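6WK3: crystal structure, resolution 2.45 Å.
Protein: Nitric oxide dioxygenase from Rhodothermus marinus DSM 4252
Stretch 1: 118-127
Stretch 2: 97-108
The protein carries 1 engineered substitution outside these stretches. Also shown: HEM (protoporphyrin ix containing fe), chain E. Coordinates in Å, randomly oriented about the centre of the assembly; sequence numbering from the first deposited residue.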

ATOM      1  N   LEU A 118       6.940  31.734  -6.436  1.00 67.59           N
ATOM      2  CA  LEU A 118       6.667  30.655  -5.492  1.00 61.90           C
ATOM      3  C   LEU A 118       6.038  29.461  -6.192  1.00 61.26           C
ATOM      4  O   LEU A 118       6.349  28.310  -5.872  1.00 64.75           O
ATOM      5  CB  LEU A 118       5.761  31.148  -4.365  1.00 60.15           C
ATOM      6  CG  LEU A 118       5.579  30.126  -3.241  1.00 58.11           C
ATOM      7  CD1 LEU A 118       6.932  29.649  -2.747  1.00 64.77           C
ATOM      8  CD2 LEU A 118       4.755  30.683  -2.088  1.00 59.46           C
ATOM      9  N   LEU A 119       5.156  29.716  -7.160  1.00 62.31           N
ATOM     10  CA  LEU A 119       4.548  28.622  -7.908  1.00 60.23           C
ATOM     11  C   LEU A 119       5.579  27.904  -8.769  1.00 60.10           C
ATOM     12  O   LEU A 119       5.518  26.677  -8.926  1.00 64.77           O
ATOM     13  CB  LEU A 119       3.394  29.151  -8.761  1.00 61.84           C
ATOM     14  CG  LEU A 119       2.187  29.635  -7.954  1.00 63.67           C
ATOM     15  CD1 LEU A 119       1.298  30.550  -8.783  1.00 63.09           C
ATOM     16  CD2 LEU A 119       1.397  28.450  -7.404  1.00 53.90           C
ATOM     17  N   GLN A 120       6.540  28.643  -9.330  1.00 62.25           N
ATOM     18  CA  GLN A 120       7.578  28.005 -10.134  1.00 61.24           C
ATOM     19  C   GLN A 120       8.502  27.160  -9.269  1.00 59.28           C
ATOM     20  O   GLN A 120       8.955  26.090  -9.696  1.00 59.75           O
ATOM     21  CB  GLN A 120       8.378  29.057 -10.898  1.00 62.97           C
ATOM     22  CG  GLN A 120       9.469  28.477 -11.787  1.00 64.30           C
ATOM     23  CD  GLN A 120       8.925  27.484 -12.800  1.00 71.08           C
ATOM     24  OE1 GLN A 120       7.804  27.630 -13.288  1.00 69.99           O
ATOM     25  NE2 GLN A 120       9.719  26.466 -13.120  1.00 70.59           N
ATOM     26  N   ALA A 121       8.802  27.624  -8.054  1.00 56.82           N
ATOM     27  CA  ALA A 121       9.601  26.818  -7.138  1.00 58.46           C
ATOM     28  C   ALA A 121       8.891  25.512  -6.806  1.00 58.80           C
ATOM     29  O   ALA A 121       9.500  24.436  -6.835  1.00 56.57           O
ATOM     30  CB  ALA A 121       9.907  27.609  -5.864  1.00 57.21           C
ATOM     31  N   TRP A 122       7.589  25.584  -6.514  1.00 57.62           N
ATOM     32  CA  TRP A 122       6.851  24.372  -6.173  1.00 57.62           C
ATOM     33  C   TRP A 122       6.665  23.469  -7.382  1.00 53.05           C
ATOM     34  O   TRP A 122       6.624  22.245  -7.230  1.00 52.54           O
ATOM     35  CB  TRP A 122       5.504  24.727  -5.544  1.00 52.16           C
ATOM     36  CG  TRP A 122       5.634  24.852  -4.067  1.00 53.87           C
ATOM     37  CD1 TRP A 122       5.713  26.007  -3.341  1.00 55.71           C
ATOM     38  CD2 TRP A 122       5.755  23.776  -3.127  1.00 53.61           C
ATOM     39  NE1 TRP A 122       5.859  25.714  -2.006  1.00 58.17           N
ATOM     40  CE2 TRP A 122       5.887  24.353  -1.849  1.00 54.43           C
ATOM     41  CE3 TRP A 122       5.754  22.379  -3.243  1.00 53.83           C
ATOM     42  CZ2 TRP A 122       6.017  23.583  -0.694  1.00 55.99           C
ATOM     43  CZ3 TRP A 122       5.883  21.615  -2.095  1.00 50.35           C
ATOM     44  CH2 TRP A 122       6.013  22.217  -0.837  1.00 51.56           C
ATOM     45  N   LYS A 123       6.566  24.042  -8.582  1.00 55.03           N
ATOM     46  CA  LYS A 123       6.529  23.217  -9.784  1.00 57.15           C
ATOM     47  C   LYS A 123       7.805  22.400  -9.918  1.00 60.49           C
ATOM     48  O   LYS A 123       7.753  21.199 -10.208  1.00 62.92           O
ATOM     49  CB  LYS A 123       6.318  24.088 -11.021  1.00 58.52           C
ATOM     50  CG  LYS A 123       6.171  23.296 -12.307  1.00 59.51           C
ATOM     51  CD  LYS A 123       5.895  24.207 -13.491  1.00 61.47           C
ATOM     52  CE  LYS A 123       5.394  23.415 -14.689  1.00 65.69           C
ATOM     53  NZ  LYS A 123       6.388  22.394 -15.131  1.00 69.76           N
ATOM     54  N   GLU A 124       8.960  23.030  -9.698  1.00 58.15           N
ATOM     55  CA  GLU A 124      10.222  22.303  -9.776  1.00 60.92           C
ATOM     56  C   GLU A 124      10.332  21.270  -8.662  1.00 56.32           C
ATOM     57  O   GLU A 124      10.763  20.136  -8.901  1.00 54.86           O
ATOM     58  CB  GLU A 124      11.398  23.278  -9.724  1.00 61.12           C
ATOM     59  N   ALA A 125       9.950  21.640  -7.438  1.00 56.42           N
ATOM     60  CA  ALA A 125       9.966  20.673  -6.346  1.00 56.07           C
ATOM     61  C   ALA A 125       8.992  19.536  -6.606  1.00 55.04           C
ATOM     62  O   ALA A 125       9.259  18.389  -6.235  1.00 57.03           O
ATOM     63  CB  ALA A 125       9.643  21.366  -5.023  1.00 53.55           C
ATOM     64  N   TYR A 126       7.865  19.832  -7.252  1.00 54.89           N
ATOM     65  CA  TYR A 126       6.928  18.780  -7.622  1.00 52.90           C
ATOM     66  C   TYR A 126       7.510  17.897  -8.717  1.00 52.74           C
ATOM     67  O   TYR A 126       7.422  16.667  -8.643  1.00 54.35           O
ATOM     68  CB  TYR A 126       5.596  19.386  -8.070  1.00 53.97           C
ATOM     69  CG  TYR A 126       4.597  18.341  -8.502  1.00 53.92           C
ATOM     70  CD1 TYR A 126       4.561  17.880  -9.815  1.00 53.99           C
ATOM     71  CD2 TYR A 126       3.705  17.795  -7.591  1.00 51.55           C
ATOM     72  CE1 TYR A 126       3.671  16.907 -10.202  1.00 54.58           C
ATOM     73  CE2 TYR A 126       2.800  16.829  -7.972  1.00 51.20           C
ATOM     74  CZ  TYR A 126       2.785  16.391  -9.278  1.00 51.94           C
ATOM     75  OH  TYR A 126       1.881  15.430  -9.661  1.00 54.55           O
ATOM     76  N   ASP A 127       8.089  18.513  -9.752  1.00 53.16           N
ATOM     77  CA  ASP A 127       8.614  17.745 -10.879  1.00 53.62           C
ATOM     78  C   ASP A 127       9.742  16.824 -10.444  1.00 53.16           C
ATOM     79  O   ASP A 127       9.890  15.718 -10.975  1.00 54.16           O
ATOM     80  CB  ASP A 127       9.097  18.685 -11.984  1.00 57.33           C
ATOM     81  CG  ASP A 127       7.956  19.429 -12.655  1.00 65.97           C
ATOM     82  OD1 ASP A 127       6.789  18.995 -12.514  1.00 64.48           O
ATOM     83  OD2 ASP A 127       8.229  20.451 -13.322  1.00 71.70           O
TER
HETATM   84  CHA HEM E 201      -1.233   8.016  -1.847  1.00 50.86           C
HETATM   85  CHB HEM E 201       1.868  11.752  -2.156  1.00 49.13           C
HETATM   86  CHC HEM E 201       1.020  11.806  -6.922  1.00 49.82           C
HETATM   87  CHD HEM E 201      -3.046   9.252  -6.170  1.00 52.46           C
HETATM   88  C1A HEM E 201      -0.284   8.965  -1.520  1.00 52.32           C
HETATM   89  C2A HEM E 201       0.361   9.130  -0.236  1.00 49.88           C
HETATM   90  C3A HEM E 201       1.208  10.159  -0.317  1.00 52.03           C
HETATM   91  C4A HEM E 201       1.144  10.689  -1.660  1.00 51.88           C
HETATM   92  CMA HEM E 201       2.102  10.693   0.820  1.00 46.11           C
HETATM   93  CAA HEM E 201       0.112   8.267   1.014  1.00 49.39           C
HETATM   94  CBA HEM E 201       1.090   7.098   0.986  1.00 50.84           C
HETATM   95  CGA HEM E 201       1.008   6.341   2.285  1.00 55.62           C
HETATM   96  O1A HEM E 201       0.274   5.325   2.344  1.00 56.03           O
HETATM   97  O2A HEM E 201       1.677   6.753   3.267  1.00 61.04           O
HETATM   98  C1B HEM E 201       1.964  12.072  -3.493  1.00 51.01           C
HETATM   99  C2B HEM E 201       2.882  13.014  -4.100  1.00 53.59           C
HETATM  100  C3B HEM E 201       2.636  13.037  -5.422  1.00 56.57           C
HETATM  101  C4B HEM E 201       1.565  12.096  -5.690  1.00 50.56           C
HETATM  102  CMB HEM E 201       3.916  13.834  -3.298  1.00 50.59           C
HETATM  103  CAB HEM E 201       3.337  13.846  -6.540  1.00 50.55           C
HETATM  104  CBB HEM E 201       4.561  14.364  -6.421  1.00 53.54           C
HETATM  105  C1C HEM E 201      -0.174  11.149  -7.146  1.00 54.32           C
HETATM  106  C2C HEM E 201      -0.837  11.003  -8.419  1.00 52.83           C
HETATM  107  C3C HEM E 201      -1.968  10.318  -8.229  1.00 54.22           C
HETATM  108  C4C HEM E 201      -2.060   9.971  -6.819  1.00 50.74           C
HETATM  109  CMC HEM E 201      -0.332  11.566  -9.764  1.00 52.96           C
HETATM  110  CAC HEM E 201      -2.950   9.964  -9.368  1.00 54.18           C
HETATM  111  CBC HEM E 201      -4.247   9.791  -9.121  1.00 55.54           C
HETATM  112  C1D HEM E 201      -2.873   8.575  -4.977  1.00 49.92           C
HETATM  113  C2D HEM E 201      -3.622   7.442  -4.465  1.00 55.15           C
HETATM  114  C3D HEM E 201      -3.112   7.115  -3.264  1.00 51.11           C
HETATM  115  C4D HEM E 201      -2.023   8.016  -2.978  1.00 48.43           C
HETATM  116  CMD HEM E 201      -4.802   6.760  -5.192  1.00 48.31           C
HETATM  117  CAD HEM E 201      -3.551   5.991  -2.299  1.00 47.09           C
HETATM  118  CBD HEM E 201      -3.102   4.636  -2.832  1.00 52.36           C
HETATM  119  CGD HEM E 201      -3.095   3.604  -1.731  1.00 56.94           C
HETATM  120  O1D HEM E 201      -2.949   3.981  -0.536  1.00 56.25           O
HETATM  121  O2D HEM E 201      -3.217   2.393  -2.060  1.00 56.80           O
HETATM  122  NA  HEM E 201       0.221   9.934  -2.363  1.00 51.51           N
HETATM  123  NB  HEM E 201       1.183  11.533  -4.494  1.00 53.95           N
HETATM  124  NC  HEM E 201      -0.950  10.508  -6.199  1.00 53.81           N
HETATM  125  ND  HEM E 201      -1.914   8.887  -4.038  1.00 52.44           N
HETATM  126 FE   HEM E 201      -0.443  10.297  -4.248  1.00 62.87          FE
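Stretch 2 97-108: LVWECLRDAIKE

The most striking feature of this contact is two linked CH-pi interactions, in which W99 accepts one through its ring and donates the other through its CB; it lays its indole against helix 118-127 while its CB lies over the ring of Y126 in that same helix. CA of K123 sits over the face of the W99 six-membered ring, 3.8 Å from its centroid, and CB of W99 sits over the face of Y126, 3.8 Å from that ring's centroid. The two aromatic planes meet obliquely at 39°.

Stretch 2 is helical throughout, with phi/psi near -65/-40 and backbone hydrogen bonds from C101 onward, each to the fourth residue before it. It runs roughly antiparallel to helix 118-127, with 148° between their directions and 10.7 Å between axes at closest approach. No hydrogen bond crosses the interface, so van der Waals packing carries it, with the W99 ring resting partly on backbone atoms of stretch 1. W99 (chi1 162°, t) points toward stretch 1 and is the most heavily covered residue of stretch 2; its flat ring spans a full turn of the partner, with CH2 3.7 Å from O of L119, CZ3 3.8 Å from O of W122 and CZ2 3.4 Å from CB of K123.

Three to four residues further on, CD2 of L102 lies 3.7 Å from CD2 of Y126, while the aliphatic CG of R103 lies 3.8 Å from CD2 of L119. I106, one turn beyond L102, suits a buried place between two apolar partners, its CG2 3.8 Å from CD2 of L119 and its CD1 over a face of W122, 4.1 Å from CG. K107 offers methylene carbon at the margin, CE 3.5 Å from CD1 of L119.

At the haem end, small, branched V98 lies beside both Y126 and the cofactor, its CB 3.5 Å from OH of Y126 and its CG2 3.5 Å from CMC of HEM.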

ATOM      1  N   LEU A  97      -1.661  15.964 -14.101  1.00 56.31           N
ATOM      2  CA  LEU A  97      -2.984  16.362 -13.626  1.00 57.19           C
ATOM      3  C   LEU A  97      -2.942  16.796 -12.170  1.00 56.69           C
ATOM      4  O   LEU A  97      -3.570  17.794 -11.796  1.00 58.65           O
ATOM      5  CB  LEU A  97      -3.985  15.219 -13.798  1.00 56.45           C
ATOM      6  CG  LEU A  97      -3.843  14.339 -15.035  1.00 59.66           C
ATOM      7  CD1 LEU A  97      -4.875  13.219 -15.000  1.00 56.80           C
ATOM      8  CD2 LEU A  97      -3.981  15.178 -16.294  1.00 57.55           C
ATOM      9  N   VAL A  98      -2.216  16.055 -11.331  1.00 54.38           N
ATOM     10  CA  VAL A  98      -2.162  16.397  -9.915  1.00 53.88           C
ATOM     11  C   VAL A  98      -1.356  17.671  -9.700  1.00 51.89           C
ATOM     12  O   VAL A  98      -1.649  18.447  -8.782  1.00 53.67           O
ATOM     13  CB  VAL A  98      -1.608  15.212  -9.103  1.00 56.29           C
ATOM     14  CG1 VAL A  98      -1.240  15.641  -7.687  1.00 52.08           C
ATOM     15  CG2 VAL A  98      -2.633  14.101  -9.065  1.00 50.18           C
ATOM     16  N   TRP A  99      -0.358  17.938 -10.544  1.00 52.03           N
ATOM     17  CA  TRP A  99       0.335  19.218 -10.432  1.00 56.14           C
ATOM     18  C   TRP A  99      -0.598  20.367 -10.778  1.00 53.96           C
ATOM     19  O   TRP A  99      -0.622  21.393 -10.087  1.00 53.04           O
ATOM     20  CB  TRP A  99       1.572  19.279 -11.327  1.00 54.12           C
ATOM     21  CG  TRP A  99       1.966  20.707 -11.505  1.00 53.04           C
ATOM     22  CD1 TRP A  99       1.953  21.431 -12.665  1.00 52.26           C
ATOM     23  CD2 TRP A  99       2.370  21.614 -10.471  1.00 51.54           C
ATOM     24  NE1 TRP A  99       2.342  22.724 -12.417  1.00 55.14           N
ATOM     25  CE2 TRP A  99       2.602  22.863 -11.078  1.00 52.36           C
ATOM     26  CE3 TRP A  99       2.560  21.489  -9.090  1.00 52.71           C
ATOM     27  CZ2 TRP A  99       3.015  23.978 -10.353  1.00 52.94           C
ATOM     28  CZ3 TRP A  99       2.977  22.595  -8.376  1.00 52.26           C
ATOM     29  CH2 TRP A  99       3.198  23.824  -9.007  1.00 54.04           C
ATOM     30  N   GLU A 100      -1.358  20.221 -11.867  1.00 55.06           N
ATOM     31  CA  GLU A 100      -2.328  21.242 -12.251  1.00 58.15           C
ATOM     32  C   GLU A 100      -3.249  21.587 -11.084  1.00 55.19           C
ATOM     33  O   GLU A 100      -3.435  22.762 -10.746  1.00 54.98           O
ATOM     34  CB  GLU A 100      -3.137  20.754 -13.456  1.00 58.14           C
ATOM     35  CG  GLU A 100      -4.211  21.718 -13.922  1.00 72.66           C
ATOM     36  CD  GLU A 100      -5.341  21.019 -14.658  1.00 76.05           C
ATOM     37  OE1 GLU A 100      -6.519  21.270 -14.321  1.00 75.63           O
ATOM     38  OE2 GLU A 100      -5.049  20.217 -15.575  1.00 77.02           O
ATOM     39  N   CYS A 101      -3.804  20.561 -10.434  1.00 55.57           N
ATOM     40  CA  CYS A 101      -4.699  20.782  -9.302  1.00 53.85           C
ATOM     41  C   CYS A 101      -3.959  21.305  -8.079  1.00 56.64           C
ATOM     42  O   CYS A 101      -4.530  22.080  -7.300  1.00 55.96           O
ATOM     43  CB  CYS A 101      -5.440  19.488  -8.965  1.00 53.29           C
ATOM     44  SG  CYS A 101      -6.363  18.799 -10.370  1.00 62.96           S
ATOM     45  N   LEU A 102      -2.703  20.896  -7.890  1.00 54.19           N
ATOM     46  CA  LEU A 102      -1.925  21.382  -6.754  1.00 53.44           C
ATOM     47  C   LEU A 102      -1.522  22.841  -6.941  1.00 53.92           C
ATOM     48  O   LEU A 102      -1.507  23.616  -5.975  1.00 54.05           O
ATOM     49  CB  LEU A 102      -0.689  20.503  -6.557  1.00 57.54           C
ATOM     50  CG  LEU A 102       0.348  20.934  -5.518  1.00 53.79           C
ATOM     51  CD1 LEU A 102      -0.275  21.040  -4.137  1.00 52.35           C
ATOM     52  CD2 LEU A 102       1.530  19.967  -5.508  1.00 54.03           C
ATOM     53  N   ARG A 103      -1.186  23.232  -8.171  1.00 53.50           N
ATOM     54  CA  ARG A 103      -0.877  24.632  -8.446  1.00 55.52           C
ATOM     55  C   ARG A 103      -2.056  25.526  -8.089  1.00 56.80           C
ATOM     56  O   ARG A 103      -1.901  26.533  -7.389  1.00 57.25           O
ATOM     57  CB  ARG A 103      -0.495  24.812  -9.916  1.00 56.49           C
ATOM     58  CG  ARG A 103       0.134  26.162 -10.228  1.00 58.84           C
ATOM     59  CD  ARG A 103      -0.374  26.746 -11.538  1.00 64.17           C
ATOM     60  NE  ARG A 103      -0.334  25.796 -12.647  1.00 63.99           N
ATOM     61  CZ  ARG A 103      -1.403  25.421 -13.343  1.00 67.32           C
ATOM     62  NH1 ARG A 103      -2.596  25.913 -13.040  1.00 69.12           N
ATOM     63  NH2 ARG A 103      -1.282  24.552 -14.340  1.00 64.83           N
ATOM     64  N   ASP A 104      -3.252  25.160  -8.551  1.00 56.09           N
ATOM     65  CA  ASP A 104      -4.428  25.980  -8.286  1.00 58.27           C
ATOM     66  C   ASP A 104      -4.868  25.888  -6.828  1.00 56.41           C
ATOM     67  O   ASP A 104      -5.465  26.836  -6.306  1.00 54.34           O
ATOM     68  CB  ASP A 104      -5.562  25.584  -9.235  1.00 56.90           C
ATOM     69  CG  ASP A 104      -5.210  25.839 -10.702  1.00 63.58           C
ATOM     70  OD1 ASP A 104      -4.367  26.725 -10.974  1.00 68.17           O
ATOM     71  OD2 ASP A 104      -5.768  25.153 -11.584  1.00 64.30           O
ATOM     72  N   ALA A 105      -4.582  24.771  -6.152  1.00 55.83           N
ATOM     73  CA  ALA A 105      -4.823  24.712  -4.714  1.00 51.45           C
ATOM     74  C   ALA A 105      -3.948  25.715  -3.976  1.00 54.89           C
ATOM     75  O   ALA A 105      -4.406  26.384  -3.043  1.00 55.43           O
ATOM     76  CB  ALA A 105      -4.576  23.299  -4.191  1.00 53.45           C
ATOM     77  N   ILE A 106      -2.684  25.838  -4.385  1.00 53.85           N
ATOM     78  CA  ILE A 106      -1.793  26.817  -3.765  1.00 52.63           C
ATOM     79  C   ILE A 106      -2.247  28.236  -4.090  1.00 51.94           C
ATOM     80  O   ILE A 106      -2.271  29.107  -3.213  1.00 54.65           O
ATOM     81  CB  ILE A 106      -0.337  26.560  -4.201  1.00 54.04           C
ATOM     82  CG1 ILE A 106       0.172  25.247  -3.600  1.00 51.01           C
ATOM     83  CG2 ILE A 106       0.563  27.712  -3.776  1.00 53.08           C
ATOM     84  CD1 ILE A 106       1.552  24.824  -4.093  1.00 50.03           C
ATOM     85  N   LYS A 107      -2.632  28.487  -5.349  1.00 52.36           N
ATOM     86  CA  LYS A 107      -3.132  29.807  -5.736  1.00 56.00           C
ATOM     87  C   LYS A 107      -4.341  30.211  -4.903  1.00 57.35           C
ATOM     88  O   LYS A 107      -4.487  31.380  -4.525  1.00 62.30           O
ATOM     89  CB  LYS A 107      -3.498  29.820  -7.220  1.00 54.18           C
ATOM     90  CG  LYS A 107      -2.331  30.042  -8.160  1.00 63.75           C
ATOM     91  CD  LYS A 107      -2.798  30.070  -9.610  1.00 66.47           C
ATOM     92  CE  LYS A 107      -1.628  29.896 -10.561  1.00 70.49           C
ATOM     93  NZ  LYS A 107      -2.035  29.725 -11.978  1.00 71.91           N
ATOM     94  N   GLU A 108      -5.218  29.258  -4.604  1.00 56.02           N
ATOM     95  CA  GLU A 108      -6.446  29.573  -3.886  1.00 57.51           C
ATOM     96  C   GLU A 108      -6.188  29.789  -2.400  1.00 58.70           C
ATOM     97  O   GLU A 108      -6.657  30.775  -1.818  1.00 60.63           O
ATOM     98  CB  GLU A 108      -7.460  28.451  -4.102  1.00 58.58           C
ATOM     99  CG  GLU A 108      -8.889  28.805  -3.774  1.00 59.86           C
ATOM    100  CD  GLU A 108      -9.804  27.609  -3.932  1.00 64.86           C
ATOM    101  OE1 GLU A 108     -10.015  26.885  -2.930  1.00 63.68           O
ATOM    102  OE2 GLU A 108     -10.292  27.383  -5.062  1.00 62.53           O
TER